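Local coordinates for esterase family protein (Staphylococcus aureus, PDB 6VH9) that is a serine hydrolase that cleaves carboxylic esters and probably also hydrolyses S-formylglutathione to formate and glutathione, at residues Y10-I15 and Y94-E99; T22-E27 and V74-V79; A85-G90 and E166-N171; F150-L155 and S173-T178. All coordinates share one frame; numbering follows the deposited sequence.

Contact 1: residues Y10-I15 and Y94-E99; sequences YHSPTI and YDYILE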
loop_
_atom_site.group_PDB
_atom_site.type_symbol
_atom_site.label_atom_id
_atom_site.label_comp_id
_atom_site.label_asym_id
_atom_site.label_seq_id
_atom_site.Cartn_x
_atom_site.Cartn_y
_atom_site.Cartn_z
ATOM N N TYR A 10 10.074 6.863 0.875
ATOM C CA TYR A 10 10.780 8.081 1.322
ATOM C C TYR A 10 11.745 8.555 0.247
ATOM O O TYR A 10 12.181 7.776 -0.551
ATOM C CB TYR A 10 11.486 7.867 2.655
ATOM C CG TYR A 10 12.772 7.094 2.601
ATOM C CD1 TYR A 10 12.796 5.735 2.800
ATOM C CD2 TYR A 10 13.971 7.724 2.376
ATOM C CE1 TYR A 10 13.982 5.025 2.770
ATOM C CE2 TYR A 10 15.163 7.032 2.338
ATOM C CZ TYR A 10 15.178 5.677 2.545
ATOM O OH TYR A 10 16.358 5.006 2.491
ATOM N N HIS A 11 12.015 9.848 0.254
ATOM C CA HIS A 11 12.954 10.410 -0.717
ATOM C C HIS A 11 14.373 10.111 -0.252
ATOM O O HIS A 11 14.817 10.621 0.783
ATOM C CB HIS A 11 12.742 11.914 -0.881
ATOM C CG HIS A 11 13.582 12.512 -1.970
ATOM N ND1 HIS A 11 14.959 12.489 -1.941
ATOM C CD2 HIS A 11 13.242 13.130 -3.124
ATOM C CE1 HIS A 11 15.431 13.075 -3.025
ATOM N NE2 HIS A 11 14.409 13.463 -3.765
ATOM N N SER A 12 15.102 9.310 -1.030
ATOM C CA SER A 12 16.427 8.863 -0.621
ATOM C C SER A 12 17.477 9.890 -1.020
ATOM O O SER A 12 17.577 10.225 -2.207
ATOM C CB SER A 12 16.768 7.537 -1.271
ATOM O OG SER A 12 18.146 7.275 -1.107
ATOM N N PRO A 13 18.280 10.398 -0.087
ATOM C CA PRO A 13 19.372 11.299 -0.492
ATOM C C PRO A 13 20.430 10.611 -1.343
ATOM O O PRO A 13 21.069 11.267 -2.176
ATOM C CB PRO A 13 19.934 11.808 0.848
ATOM C CG PRO A 13 19.389 10.908 1.898
ATOM C CD PRO A 13 18.129 10.295 1.375
ATOM N N THR A 14 20.618 9.299 -1.176
ATOM C CA THR A 14 21.655 8.585 -1.920
ATOM C C THR A 14 21.271 8.390 -3.388
ATOM O O THR A 14 22.097 8.591 -4.293
ATOM C CB THR A 14 21.927 7.236 -1.253
ATOM O OG1 THR A 14 22.386 7.455 0.090
ATOM C CG2 THR A 14 22.969 6.447 -2.029
ATOM N N ILE A 15 20.037 7.959 -3.661
ATOM C CA ILE A 15 19.661 7.693 -5.052
ATOM C C ILE A 15 18.801 8.803 -5.657
ATOM O O ILE A 15 18.403 8.705 -6.829
ATOM C CB ILE A 15 18.988 6.311 -5.223
ATOM C CG1 ILE A 15 17.709 6.157 -4.398
ATOM C CG2 ILE A 15 19.987 5.181 -4.898
ATOM C CD1 ILE A 15 17.072 4.752 -4.534
ATOM N N TYR A 94 24.673 0.346 -4.493
ATOM C CA TYR A 94 25.462 -0.208 -3.397
ATOM C C TYR A 94 25.348 0.684 -2.166
ATOM O O TYR A 94 25.033 0.216 -1.061
ATOM C CB TYR A 94 26.931 -0.356 -3.832
ATOM C CG TYR A 94 27.841 -0.906 -2.751
ATOM C CD1 TYR A 94 28.411 -0.064 -1.799
ATOM C CD2 TYR A 94 28.115 -2.268 -2.670
ATOM C CE1 TYR A 94 29.238 -0.565 -0.797
ATOM C CE2 TYR A 94 28.949 -2.778 -1.673
ATOM C CZ TYR A 94 29.503 -1.919 -0.745
ATOM O OH TYR A 94 30.341 -2.403 0.236
ATOM N N ASP A 95 25.603 1.984 -2.347
ATOM C CA ASP A 95 25.500 2.943 -1.254
ATOM C C ASP A 95 24.088 2.998 -0.682
ATOM O O ASP A 95 23.910 3.260 0.512
ATOM C CB ASP A 95 25.924 4.330 -1.748
ATOM C CG ASP A 95 27.413 4.421 -2.054
ATOM O OD1 ASP A 95 28.143 3.424 -1.821
ATOM O OD2 ASP A 95 27.854 5.500 -2.522
ATOM N N TYR A 96 23.082 2.769 -1.527
ATOM C CA TYR A 96 21.692 2.815 -1.078
ATOM C C TYR A 96 21.414 1.751 -0.024
ATOM O O TYR A 96 20.713 2.010 0.963
ATOM C CB TYR A 96 20.757 2.652 -2.284
ATOM C CG TYR A 96 19.296 2.679 -1.893
ATOM C CD1 TYR A 96 18.749 3.799 -1.281
ATOM C CD2 TYR A 96 18.474 1.592 -2.145
ATOM C CE1 TYR A 96 17.388 3.827 -0.898
ATOM C CE2 TYR A 96 17.127 1.610 -1.769
ATOM C CZ TYR A 96 16.595 2.728 -1.165
ATOM O OH TYR A 96 15.264 2.725 -0.798
ATOM N N ILE A 97 21.951 0.546 -0.212
ATOM C CA ILE A 97 21.755 -0.501 0.785
ATOM C C ILE A 97 22.343 -0.078 2.128
ATOM O O ILE A 97 21.749 -0.327 3.188
ATOM C CB ILE A 97 22.353 -1.834 0.299
ATOM C CG1 ILE A 97 21.577 -2.347 -0.914
ATOM C CG2 ILE A 97 22.315 -2.889 1.420
ATOM C CD1 ILE A 97 20.077 -2.504 -0.693
ATOM N N LEU A 98 23.506 0.578 2.110
ATOM C CA LEU A 98 24.069 1.089 3.364
ATOM C C LEU A 98 23.166 2.156 3.980
ATOM O O LEU A 98 22.988 2.212 5.211
ATOM C CB LEU A 98 25.464 1.657 3.131
ATOM C CG LEU A 98 26.459 0.698 2.470
ATOM C CD1 LEU A 98 27.843 1.336 2.395
ATOM C CD2 LEU A 98 26.494 -0.615 3.229
ATOM N N GLU A 99 22.598 3.022 3.140
ATOM C CA GLU A 99 21.672 4.028 3.648
ATOM C C GLU A 99 20.437 3.371 4.255
ATOM O O GLU A 99 19.993 3.758 5.345
ATOM C CB GLU A 99 21.253 4.985 2.534
ATOM C CG GLU A 99 20.199 5.999 2.991
ATOM C CD GLU A 99 19.575 6.738 1.835
ATOM O OE1 GLU A 99 18.456 6.369 1.407
ATOM O OE2 GLU A 99 20.205 7.701 1.371
#
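The carboxylate of Glu99, on helix 93-107, is gripped by four donors from the end of strand 3-12 and the turn after it. Glu99 OE1 accepts from Tyr10 OH at 2.7 Å on its anti side. On its syn side Glu99 OE1 takes Ser12 OG, also at 2.7 Å. Glu99 OE2 takes Thr14 N on its syn side at 3.0 Å. Thr14 OG1 reaches Glu99 OE2 from above the carboxylate plane. Glu99 CG is anti to the backbone N (chi1 176°), and the extended chain carries the acid across to the turn. Ser12 OG also accepts from Ile15 N at 3.3 Å, an ST motif that shapes the turn.

Next to this polar cluster the packing is tight. Ile15 CD1 sits over the centre of one face of the Tyr96 ring, 3.7 Å from the centroid, while Ser12 OG lies at the ring edge. The outer side is looser: Thr14 CG2 rests against Asp95 CB at 3.6 Å, and Pro13 is exposed. Phe32 of a second subunit packs on Pro13 and Glu99.

The contact joins a helix to the outermost strand of the chain's own alpha/beta-hydrolase sheet, which continues into a second subunit. Four donors on one buried carboxylate would be expected to stabilise its charged form.

Contact 2: residues T22-E27 and V74-V79; sequences TVILPE and VIMPNV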
loop_
_atom_site.group_PDB
_atom_site.type_symbol
_atom_site.label_atom_id
_atom_site.label_comp_id
_atom_site.label_asym_id
_atom_site.label_seq_id
_atom_site.Cartn_x
_atom_site.Cartn_y
_atom_site.Cartn_z
ATOM N N THR A 22 9.953 -2.243 2.026
ATOM C CA THR A 22 9.007 -2.934 2.909
ATOM C C THR A 22 9.728 -3.501 4.122
ATOM O O THR A 22 10.910 -3.878 4.050
ATOM C CB THR A 22 8.248 -4.057 2.185
ATOM O OG1 THR A 22 9.170 -5.048 1.747
ATOM C CG2 THR A 22 7.486 -3.510 0.975
ATOM N N VAL A 23 9.007 -3.536 5.249
ATOM C CA VAL A 23 9.570 -3.952 6.530
ATOM C C VAL A 23 8.587 -4.878 7.234
ATOM O O VAL A 23 7.385 -4.586 7.306
ATOM C CB VAL A 23 9.907 -2.745 7.429
ATOM C CG1 VAL A 23 10.299 -3.205 8.846
ATOM C CG2 VAL A 23 11.060 -1.926 6.811
ATOM N N ILE A 24 9.089 -6.005 7.730
ATOM C CA ILE A 24 8.347 -6.850 8.663
ATOM C C ILE A 24 8.884 -6.556 10.056
ATOM O O ILE A 24 10.090 -6.681 10.295
ATOM C CB ILE A 24 8.491 -8.343 8.328
ATOM C CG1 ILE A 24 7.797 -8.678 7.010
ATOM C CG2 ILE A 24 7.887 -9.195 9.446
ATOM C CD1 ILE A 24 8.262 -10.014 6.409
ATOM N N LEU A 25 7.997 -6.164 10.976
ATOM C CA LEU A 25 8.379 -5.792 12.339
ATOM C C LEU A 25 7.538 -6.621 13.302
ATOM O O LEU A 25 6.399 -6.251 13.625
ATOM C CB LEU A 25 8.188 -4.293 12.571
ATOM C CG LEU A 25 8.856 -3.704 13.811
ATOM C CD1 LEU A 25 10.381 -3.608 13.601
ATOM C CD2 LEU A 25 8.278 -2.325 14.118
ATOM N N PRO A 26 8.056 -7.763 13.760
ATOM C CA PRO A 26 7.287 -8.604 14.679
ATOM C C PRO A 26 6.951 -7.838 15.950
ATOM O O PRO A 26 7.662 -6.916 16.356
ATOM C CB PRO A 26 8.235 -9.776 14.963
ATOM C CG PRO A 26 9.115 -9.833 13.761
ATOM C CD PRO A 26 9.325 -8.403 13.366
ATOM N N GLU A 27 5.847 -8.211 16.567
ATOM C CA GLU A 27 5.409 -7.484 17.745
ATOM C C GLU A 27 6.091 -8.025 19.000
ATOM O O GLU A 27 6.404 -9.215 19.110
ATOM C CB GLU A 27 3.885 -7.548 17.882
ATOM C CG GLU A 27 3.137 -6.731 16.813
ATOM C CD GLU A 27 1.625 -6.938 16.875
ATOM O OE1 GLU A 27 1.117 -7.200 17.977
ATOM O OE2 GLU A 27 0.954 -6.862 15.828
ATOM N N VAL A 74 12.557 -7.935 9.194
ATOM C CA VAL A 74 13.054 -8.149 7.835
ATOM C C VAL A 74 12.917 -6.856 7.044
ATOM O O VAL A 74 11.840 -6.252 7.002
ATOM C CB VAL A 74 12.322 -9.306 7.124
ATOM C CG1 VAL A 74 12.940 -9.564 5.748
ATOM C CG2 VAL A 74 12.381 -10.596 7.965
ATOM N N ILE A 75 14.001 -6.454 6.390
ATOM C CA ILE A 75 14.066 -5.220 5.618
ATOM C C ILE A 75 14.190 -5.614 4.151
ATOM O O ILE A 75 15.145 -6.303 3.767
ATOM C CB ILE A 75 15.265 -4.361 6.052
ATOM C CG1 ILE A 75 15.371 -4.300 7.587
ATOM C CG2 ILE A 75 15.205 -2.980 5.413
ATOM C CD1 ILE A 75 14.172 -3.656 8.272
ATOM N N MET A 76 13.249 -5.171 3.325
ATOM C CA MET A 76 13.230 -5.587 1.921
ATOM C C MET A 76 13.291 -4.372 1.006
ATOM O O MET A 76 12.250 -3.762 0.706
ATOM C CB MET A 76 11.994 -6.434 1.616
ATOM C CG MET A 76 12.118 -7.847 2.178
ATOM S SD MET A 76 10.552 -8.658 2.569
ATOM C CE MET A 76 9.936 -7.605 3.898
ATOM N N PRO A 77 14.470 -3.988 0.528
ATOM C CA PRO A 77 14.575 -2.816 -0.344
ATOM C C PRO A 77 14.362 -3.165 -1.813
ATOM O O PRO A 77 14.222 -4.331 -2.185
ATOM C CB PRO A 77 16.012 -2.324 -0.087
ATOM C CG PRO A 77 16.753 -3.546 0.314
ATOM C CD PRO A 77 15.784 -4.512 0.931
ATOM N N ASN A 78 14.296 -2.115 -2.639
ATOM C CA ASN A 78 14.192 -2.245 -4.089
ATOM C C ASN A 78 15.444 -1.661 -4.741
ATOM O O ASN A 78 15.785 -0.496 -4.489
ATOM C CB ASN A 78 12.934 -1.530 -4.607
ATOM C CG ASN A 78 12.851 -1.523 -6.133
ATOM O OD1 ASN A 78 13.237 -2.494 -6.807
ATOM N ND2 ASN A 78 12.369 -0.420 -6.684
ATOM N N VAL A 79 16.119 -2.450 -5.588
ATOM C CA VAL A 79 17.307 -1.957 -6.302
ATOM C C VAL A 79 17.225 -2.202 -7.807
ATOM O O VAL A 79 18.248 -2.133 -8.501
ATOM C CB VAL A 79 18.623 -2.566 -5.765
ATOM C CG1 VAL A 79 18.771 -2.345 -4.242
ATOM C CG2 VAL A 79 18.704 -4.036 -6.139
#
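Thr22 O accepts the shortest backbone bond of this contact, from Met76 N at 2.8 Å. It belongs to an antiparallel pairing of strands 17-26 and 72-76, inside the mixed central sheet of the alpha/beta-hydrolase fold. Thr22 N returns a bond to Met76 O, so Thr22 and Met76 form a hydrogen-bonded pair. Ile24 and Val74 form the next one, with Ile24 N to Val74 O at 2.9 Å and Val74 N to Ile24 O at 3.0 Å. Val23 and Ile75 lie between them as a non-hydrogen-bonded pair. Here Val23 CA makes a CA-H...O contact with Val74 O.

The side chains divide between the two faces of the sheet. On one face Val23 and Ile75 run alongside each other. Ile75 CD1 touches Val23 CG2 at 3.8 Å, and Val100 of helix 93-107 packs on Ile75. Thr22, Ile24, Val74 and Met76 share the other face. Ile24 and Val74 are neighbours there, with Ile24 CB 4.1 Å from Val74 CB, and helix 63-69 packs against both.

A bend at chi3 (-65°) turns the Met76 methyl back toward strand 17-26, and Met76 CE meets Ile24 CD1 at 3.9 Å. Thr22 OG1 has its polar partner elsewhere, in Glu54 O. The first torsion of Thr22 (chi1 63°) turns this hydroxyl toward Met76: Thr22 OG1 lies 3.1 Å from Met76 CB and 3.4 Å from Met76 CE.

Contact 3: residues A85-G90 and E166-N171; sequences ANMAYG and EAIIGN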
loop_
_atom_site.group_PDB
_atom_site.type_symbol
_atom_site.label_atom_id
_atom_site.label_comp_id
_atom_site.label_asym_id
_atom_site.label_seq_id
_atom_site.Cartn_x
_atom_site.Cartn_y
_atom_site.Cartn_z
ATOM N N ALA A 85 25.036 -2.615 -7.348
ATOM C CA ALA A 85 26.250 -1.866 -7.634
ATOM C C ALA A 85 25.977 -0.374 -7.615
ATOM O O ALA A 85 24.857 0.077 -7.878
ATOM C CB ALA A 85 26.818 -2.254 -9.001
ATOM N N ASN A 86 27.016 0.401 -7.321
ATOM C CA ASN A 86 27.003 1.801 -7.737
ATOM C C ASN A 86 27.218 1.824 -9.245
ATOM O O ASN A 86 28.325 1.572 -9.738
ATOM C CB ASN A 86 28.058 2.616 -6.995
ATOM C CG ASN A 86 27.734 2.757 -5.504
ATOM O OD1 ASN A 86 26.557 2.777 -5.096
ATOM N ND2 ASN A 86 28.776 2.813 -4.683
ATOM N N MET A 87 26.144 2.092 -9.974
ATOM C CA MET A 87 26.102 1.833 -11.402
ATOM C C MET A 87 26.939 2.841 -12.182
ATOM O O MET A 87 26.959 4.037 -11.876
ATOM C CB MET A 87 24.652 1.868 -11.881
ATOM C CG MET A 87 23.775 0.767 -11.247
ATOM S SD MET A 87 22.029 1.019 -11.637
ATOM C CE MET A 87 22.066 0.719 -13.413
ATOM N N ALA A 88 27.617 2.339 -13.213
ATOM C CA ALA A 88 28.364 3.209 -14.121
ATOM C C ALA A 88 27.462 4.287 -14.713
ATOM O O ALA A 88 27.803 5.474 -14.702
ATOM C CB ALA A 88 29.007 2.363 -15.221
ATOM N N TYR A 89 26.294 3.890 -15.221
ATOM C CA TYR A 89 25.268 4.803 -15.738
ATOM C C TYR A 89 23.946 4.459 -15.048
ATOM O O TYR A 89 23.178 3.625 -15.532
ATOM C CB TYR A 89 25.139 4.704 -17.249
ATOM C CG TYR A 89 26.459 4.795 -17.961
ATOM C CD1 TYR A 89 26.957 3.719 -18.674
ATOM C CD2 TYR A 89 27.216 5.957 -17.896
ATOM C CE1 TYR A 89 28.189 3.806 -19.333
ATOM C CE2 TYR A 89 28.444 6.051 -18.544
ATOM C CZ TYR A 89 28.921 4.974 -19.256
ATOM O OH TYR A 89 30.137 5.080 -19.898
ATOM N N GLY A 90 23.682 5.088 -13.912
ATOM C CA GLY A 90 22.477 4.783 -13.170
ATOM C C GLY A 90 22.560 5.310 -11.759
ATOM O O GLY A 90 23.102 6.397 -11.530
ATOM N N GLU A 166 25.773 -2.782 -19.467
ATOM C CA GLU A 166 26.616 -1.586 -19.506
ATOM C C GLU A 166 26.153 -0.521 -18.517
ATOM O O GLU A 166 26.969 0.284 -18.058
ATOM C CB GLU A 166 26.632 -1.003 -20.918
ATOM C CG GLU A 166 27.367 -1.861 -21.929
ATOM C CD GLU A 166 26.493 -2.953 -22.526
ATOM O OE1 GLU A 166 25.310 -3.071 -22.128
ATOM O OE2 GLU A 166 26.996 -3.697 -23.396
ATOM N N ALA A 167 24.858 -0.475 -18.190
ATOM C CA ALA A 167 24.417 0.447 -17.147
ATOM C C ALA A 167 25.160 0.187 -15.839
ATOM O O ALA A 167 25.488 1.122 -15.098
ATOM C CB ALA A 167 22.901 0.331 -16.937
ATOM N N ILE A 168 25.457 -1.078 -15.556
ATOM C CA ILE A 168 26.143 -1.438 -14.321
ATOM C C ILE A 168 27.641 -1.202 -14.443
ATOM O O ILE A 168 28.243 -0.491 -13.631
ATOM C CB ILE A 168 25.856 -2.903 -13.960
ATOM C CG1 ILE A 168 24.356 -3.095 -13.694
ATOM C CG2 ILE A 168 26.691 -3.327 -12.753
ATOM C CD1 ILE A 168 23.964 -4.536 -13.596
ATOM N N ILE A 169 28.260 -1.866 -15.407
ATOM C CA ILE A 169 29.749 -1.920 -15.452
ATOM C C ILE A 169 30.359 -0.947 -16.452
ATOM O O ILE A 169 31.575 -0.841 -16.470
ATOM C CB ILE A 169 30.191 -3.350 -15.780
ATOM C CG1 ILE A 169 29.781 -3.719 -17.202
ATOM C CG2 ILE A 169 29.638 -4.333 -14.777
ATOM C CD1 ILE A 169 30.182 -5.089 -17.612
ATOM N N GLY A 170 29.542 -0.249 -17.217
ATOM C CA GLY A 170 30.081 0.680 -18.213
ATOM C C GLY A 170 30.857 -0.008 -19.313
ATOM O O GLY A 170 30.372 -0.974 -19.843
ATOM N N ASN A 171 32.055 0.467 -19.624
ATOM C CA ASN A 171 32.762 -0.098 -20.805
ATOM C C ASN A 171 33.687 -1.264 -20.455
ATOM O O ASN A 171 34.378 -1.712 -21.360
ATOM C CB ASN A 171 33.505 0.987 -21.583
ATOM C CG ASN A 171 34.791 1.416 -20.924
ATOM O OD1 ASN A 171 35.166 0.902 -19.880
ATOM N ND2 ASN A 171 35.491 2.344 -21.550
HETATM O O HOH W 1 30.162 0.420 -11.638
#
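The Tyr89 ring has Ala88 CB over one face, offset toward the rim, and Ala167 CA at its edge. It belongs to the loop before helix 93-107, which docks on the C-terminal end of the short helix 165-169. Gly170 CA lies obliquely to the ring, 3.8 Å from Tyr89 CE1. The ring of Tyr89 from a third subunit also meets it, with the planes about 20° apart, so this contact borders a subunit interface.

Carbonyls at the helix end take backbone donors from the loop. Tyr89 N gives a nearly straight bond to Ala167 O at 2.9 Å, and Ala88 N bonds to Ile168 O at 2.9 Å from above the carbonyl plane. A water donates to both Ile168 O and Asn86 O, which adds a bridge between the segments.

Gly170 leaves the helix with positive phi (65°), and its N still bonds to Glu166 O. Ala88 CB lies close to this turn, 3.3 Å from Gly170 N.

Apolar contacts add to these bonds. Ala85 CB touches Ile168 CG2 at 3.9 Å. The Met87 chain bends at chi3 (67°), which brings its methyl to the helix, with Met87 CE 3.6 Å from Ala167 CB.

Contact 4: residues F150-L155 and S173-T178; sequences FEAQNL and SSVKGT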
loop_
_atom_site.group_PDB
_atom_site.type_symbol
_atom_site.label_atom_id
_atom_site.label_comp_id
_atom_site.label_asym_id
_atom_site.label_seq_id
_atom_site.Cartn_x
_atom_site.Cartn_y
_atom_site.Cartn_z
ATOM N N PHE A 150 27.814 -16.248 -8.270
ATOM C CA PHE A 150 29.134 -15.947 -7.723
ATOM C C PHE A 150 30.147 -15.595 -8.799
ATOM O O PHE A 150 31.052 -14.791 -8.552
ATOM C CB PHE A 150 29.679 -17.129 -6.912
ATOM C CG PHE A 150 28.894 -17.432 -5.672
ATOM C CD1 PHE A 150 28.941 -16.582 -4.569
ATOM C CD2 PHE A 150 28.115 -18.574 -5.599
ATOM C CE1 PHE A 150 28.213 -16.865 -3.421
ATOM C CE2 PHE A 150 27.386 -18.861 -4.459
ATOM C CZ PHE A 150 27.432 -18.005 -3.367
ATOM N N GLU A 151 30.056 -16.219 -9.965
ATOM C CA GLU A 151 30.843 -15.800 -11.123
ATOM C C GLU A 151 30.061 -14.720 -11.861
ATOM O O GLU A 151 29.078 -15.010 -12.555
ATOM C CB GLU A 151 31.166 -16.983 -12.028
ATOM C CG GLU A 151 31.961 -16.585 -13.278
ATOM C CD GLU A 151 33.057 -15.566 -12.982
ATOM O OE1 GLU A 151 32.923 -14.399 -13.419
ATOM O OE2 GLU A 151 34.057 -15.929 -12.324
ATOM N N ALA A 152 30.472 -13.472 -11.666
ATOM C CA ALA A 152 29.785 -12.252 -12.152
ATOM C C ALA A 152 29.475 -12.248 -13.644
ATOM O O ALA A 152 28.536 -11.581 -14.007
ATOM C CB ALA A 152 30.517 -11.020 -11.737
ATOM N N GLN A 153 30.215 -12.973 -14.476
ATOM C CA GLN A 153 29.883 -12.993 -15.927
ATOM C C GLN A 153 28.505 -13.633 -16.125
ATOM O O GLN A 153 27.823 -13.246 -17.046
ATOM C CB GLN A 153 31.013 -13.600 -16.770
ATOM C CG GLN A 153 32.279 -12.755 -16.788
ATOM C CD GLN A 153 33.449 -13.346 -17.549
ATOM O OE1 GLN A 153 33.565 -14.553 -17.722
ATOM N NE2 GLN A 153 34.350 -12.489 -18.000
ATOM N N ASN A 154 28.163 -14.648 -15.333
ATOM C CA ASN A 154 26.858 -15.348 -15.382
ATOM C C ASN A 154 25.669 -14.386 -15.209
ATOM O O ASN A 154 24.620 -14.741 -15.669
ATOM C CB ASN A 154 26.813 -16.513 -14.399
ATOM C CG ASN A 154 27.868 -17.565 -14.659
ATOM O OD1 ASN A 154 28.441 -17.620 -15.738
ATOM N ND2 ASN A 154 28.112 -18.408 -13.673
ATOM N N LEU A 155 25.814 -13.294 -14.458
ATOM C CA LEU A 155 24.806 -12.252 -14.331
ATOM C C LEU A 155 24.931 -11.212 -15.440
ATOM O O LEU A 155 23.946 -10.892 -16.115
ATOM C CB LEU A 155 24.921 -11.587 -12.960
ATOM C CG LEU A 155 23.957 -10.431 -12.739
ATOM C CD1 LEU A 155 22.498 -10.900 -12.741
ATOM C CD2 LEU A 155 24.308 -9.757 -11.438
ATOM N N SER A 173 35.668 -4.505 -20.167
ATOM C CA SER A 173 35.748 -5.729 -20.998
ATOM C C SER A 173 35.469 -6.963 -20.153
ATOM O O SER A 173 34.916 -7.913 -20.664
ATOM C CB SER A 173 37.041 -5.815 -21.728
ATOM O OG SER A 173 37.422 -4.524 -22.135
ATOM N N SER A 174 35.964 -6.966 -18.925
ATOM C CA SER A 174 35.678 -8.105 -18.031
ATOM C C SER A 174 35.556 -7.598 -16.598
ATOM O O SER A 174 36.132 -6.597 -16.290
ATOM C CB SER A 174 36.692 -9.191 -18.158
ATOM O OG SER A 174 37.769 -8.992 -17.274
ATOM N N VAL A 175 34.827 -8.323 -15.775
ATOM C CA VAL A 175 34.660 -7.903 -14.395
ATOM C C VAL A 175 35.602 -8.638 -13.461
ATOM O O VAL A 175 35.656 -8.323 -12.258
ATOM C CB VAL A 175 33.198 -8.082 -13.946
ATOM C CG1 VAL A 175 32.300 -7.146 -14.737
ATOM C CG2 VAL A 175 32.774 -9.517 -14.148
ATOM N N LYS A 176 36.350 -9.616 -13.976
ATOM C CA LYS A 176 37.286 -10.347 -13.131
ATOM C C LYS A 176 38.317 -9.399 -12.533
ATOM O O LYS A 176 38.847 -8.524 -13.221
ATOM C CB LYS A 176 37.969 -11.467 -13.920
ATOM C CG LYS A 176 36.983 -12.457 -14.551
ATOM C CD LYS A 176 36.188 -13.243 -13.477
ATOM C CE LYS A 176 37.048 -13.697 -12.289
ATOM N NZ LYS A 176 36.319 -14.613 -11.347
ATOM N N GLY A 177 38.563 -9.554 -11.233
ATOM C CA GLY A 177 39.523 -8.737 -10.531
ATOM C C GLY A 177 39.062 -7.349 -10.168
ATOM O O GLY A 177 39.895 -6.525 -9.785
ATOM N N THR A 178 37.768 -7.051 -10.301
ATOM C CA THR A 178 37.161 -5.771 -9.958
ATOM C C THR A 178 36.216 -5.940 -8.773
ATOM O O THR A 178 35.961 -7.050 -8.299
ATOM C CB THR A 178 36.399 -5.180 -11.148
ATOM O OG1 THR A 178 35.157 -5.872 -11.305
ATOM C CG2 THR A 178 37.198 -5.350 -12.435
#
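A capped helix start meets a beta turn here, in the region between strand 142-146 and helix 182-191 of the alpha/beta-hydrolase fold. Glu151 precedes the turn into helix 153-156. Glu151 OE1 accepts from Gln153 N at 3.2 Å through the anti lone pair, a capping bond that is nearly straight. Glu151 OE2 turns to 173-178. Lys176 NZ meets the syn lone pair of Glu151 OE2 at 2.8 Å in a salt bridge. The carboxylate is thus held at both oxygens.

The Glu151 and Lys176 side chains run nearly perpendicular. Glu151 bends at chi2 (42°), and Lys176 bends at chi2 and chi3, which folds its methylenes against the acid: Lys176 CD lies 3.5 Å from Glu151 OE1. Asp181 offers Lys176 a second, long and weak ion pair.

Lys176 is a central residue of the type II turn from Val175 to Thr178, with Gly177 after it at positive phi. Val175 O accepts from Thr178 N at 3.1 Å and from Thr178 OG1 at 2.7 Å, both from the same face of its plane.

Beside the salt bridge, Gln153 NE2 passes 4.0 Å from Ser174 CB. The buried apolar part is small: Ala152 CB meets Val175 CG2 at 3.6 Å.

Overall arrangement
From the N terminus, contact 1 opens at the end of strand 3-12. Contact 2 opens on the next strand, 17-26, and closes at strand 72-76. It is therefore nested inside the loop that contact 1 closes at helix 93-107. The two touch where Ile97 packs on Pro77 and Val79. Contact 3 opens at 85-90, before contact 1 has closed, so these two cross; Asn86 and Asp95 link them. Contact 4 opens at 150-155, and contact 3 closes at 166-171 before contact 4 closes at 173-178, a second crossing. Ile169 touches Val175 there. Contact 1 ties strand to helix, contact 2 pairs two strands, and contacts 3 and 4 join the loops before helices 93-107 and 182-191 to short helices 165-169 and 153-156.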